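Local coordinates for gentamicin resistance protein (Enterococcus gallinarum, PDB 6CTZ), which probably transfers a phosphate from a guanine nucleotide to the 2'' hydroxyl of aminoglycosides such as kanamycin and gentamicin, thereby conferring resistance, at residues 143-148 with 173-178. The protein carries 2 engineered substitutions. Sequence-based numbering, arbitrary orientation. Where two conformers were deposited one is given.
Sequences NKILLL and QSYMTH
Ile145 lays its CD1 methyl over one face of the Tyr175 ring, and this CH-pi contact is the tight part of the meeting between helices 141-155 and 162-176, with the Ile145 side chain about 11 Å from the bound kanamycin. CD1 stands 3.8 Å from the centroid of the Tyr175 ring, 26° off the ring normal. The offset is toward the phenol end: Ile145 CD1 is 3.5 Å from both CE2 and CZ of Tyr175. Ile145 CG2 stays on the same side but beyond the rim, 3.9 Å from Tyr175 CD2. Tyr175 reaches across with CG anti to its backbone N (chi1 172°), and the two side chains cross at about a right angle. Both are buried: Phe264 and Phe172 also touch Ile145, while Tyr181 and Thr182 pack on Tyr175.

Met176 makes the looser side. The bend at chi2 (-66°) sets SD at the edge of the Tyr175 ring, in its plane, and 4.1 Å from Ile145 CG2; a further bend at chi3 turns Met176 CE toward solvent-exposed Leu146, 4.3 Å from its CB.

Thr177 OG1 and His178 ND1 hydrogen-bond to Gln173 O and Ser174 O, each at 2.7 Å; Thr177 N reaches Gln173 O from the opposite face. None of these bonds links the two segments, so their fit depends on shape, chiefly the Ile145 methyl against the Tyr175 face.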
# COMPACT_ATOMS: atom_id res chain seq x y z
N ASN A 143 14.41 11.53 4.81
CA ASN A 143 13.88 12.50 5.76
C ASN A 143 12.65 11.97 6.48
O ASN A 143 12.44 12.26 7.67
CB ASN A 143 13.57 13.81 5.03
CG ASN A 143 12.92 14.83 5.94
OD1 ASN A 143 13.57 15.41 6.80
ND2 ASN A 143 11.62 15.05 5.74
N LYS A 144 11.81 11.18 5.80
CA LYS A 144 10.65 10.59 6.45
C LYS A 144 11.07 9.65 7.57
O LYS A 144 10.46 9.64 8.65
CB LYS A 144 9.80 9.85 5.42
CG LYS A 144 8.51 9.25 5.95
CD LYS A 144 7.67 8.67 4.82
CE LYS A 144 6.32 8.19 5.32
NZ LYS A 144 5.44 7.73 4.21
N ILE A 145 12.12 8.85 7.34
CA ILE A 145 12.58 7.92 8.37
C ILE A 145 13.26 8.67 9.51
O ILE A 145 13.17 8.26 10.67
CB ILE A 145 13.45 6.84 7.71
CG1 ILE A 145 12.57 5.95 6.82
CG2 ILE A 145 14.22 6.02 8.76
CD1 ILE A 145 13.33 5.11 5.80
N LEU A 146 13.93 9.78 9.20
CA LEU A 146 14.49 10.62 10.26
C LEU A 146 13.39 11.13 11.19
O LEU A 146 13.50 11.04 12.42
CB LEU A 146 15.26 11.78 9.65
CG LEU A 146 15.84 12.80 10.63
CD1 LEU A 146 16.85 12.14 11.55
CD2 LEU A 146 16.47 13.97 9.88
N LEU A 147 12.30 11.66 10.61
CA LEU A 147 11.18 12.12 11.42
C LEU A 147 10.57 10.97 12.22
O LEU A 147 10.18 11.15 13.38
CB LEU A 147 10.12 12.76 10.52
CG LEU A 147 10.55 14.05 9.84
CD1 LEU A 147 9.48 14.52 8.86
CD2 LEU A 147 10.83 15.12 10.88
N LEU A 148 10.49 9.78 11.61
CA LEU A 148 9.98 8.62 12.33
C LEU A 148 10.85 8.30 13.54
O LEU A 148 10.33 8.03 14.63
CB LEU A 148 9.89 7.42 11.39
CG LEU A 148 9.34 6.13 12.00
CD1 LEU A 148 7.88 6.31 12.36
CD2 LEU A 148 9.51 4.97 11.03
N GLN A 173 19.91 3.41 12.75
CA GLN A 173 21.26 3.84 12.39
C GLN A 173 21.80 3.06 11.19
O GLN A 173 22.49 3.64 10.34
CB GLN A 173 22.20 3.76 13.59
CG GLN A 173 21.88 4.80 14.66
CD GLN A 173 21.58 6.16 14.08
OE1 GLN A 173 20.43 6.60 14.05
NE2 GLN A 173 22.61 6.85 13.60
N SER A 174 21.49 1.77 11.10
CA SER A 174 21.96 0.99 9.95
C SER A 174 21.40 1.53 8.64
O SER A 174 22.10 1.55 7.62
CB SER A 174 21.60 -0.49 10.14
OG SER A 174 22.39 -1.07 11.16
N TYR A 175 20.15 1.99 8.65
CA TYR A 175 19.61 2.64 7.46
C TYR A 175 20.27 4.00 7.25
O TYR A 175 20.82 4.27 6.18
CB TYR A 175 18.09 2.78 7.56
CG TYR A 175 17.52 3.61 6.43
CD1 TYR A 175 17.29 3.05 5.18
CD2 TYR A 175 17.24 4.96 6.61
CE1 TYR A 175 16.79 3.80 4.14
CE2 TYR A 175 16.76 5.72 5.57
CZ TYR A 175 16.52 5.14 4.34
OH TYR A 175 16.03 5.90 3.30
N MET A 176 20.23 4.85 8.28
CA MET A 176 20.56 6.26 8.09
C MET A 176 22.02 6.48 7.72
O MET A 176 22.33 7.43 6.99
CB MET A 176 20.19 7.07 9.34
CG MET A 176 18.69 7.17 9.60
SD MET A 176 17.74 8.10 8.36
CE MET A 176 18.69 9.61 8.26
N THR A 177 22.93 5.64 8.20
CA THR A 177 24.36 5.87 8.01
C THR A 177 24.95 5.20 6.78
O THR A 177 26.16 5.29 6.56
CB THR A 177 25.16 5.45 9.25
OG1 THR A 177 25.05 4.03 9.43
CG2 THR A 177 24.65 6.16 10.49
N HIS A 178 24.14 4.53 5.96
CA HIS A 178 24.66 3.82 4.78
C HIS A 178 24.10 4.41 3.50
O HIS A 178 22.92 4.18 3.18
CB HIS A 178 24.33 2.33 4.86
CG HIS A 178 25.15 1.57 5.84
ND1 HIS A 178 24.74 1.36 7.14
CD2 HIS A 178 26.37 0.99 5.73
CE1 HIS A 178 25.67 0.67 7.78
NE2 HIS A 178 26.66 0.43 6.95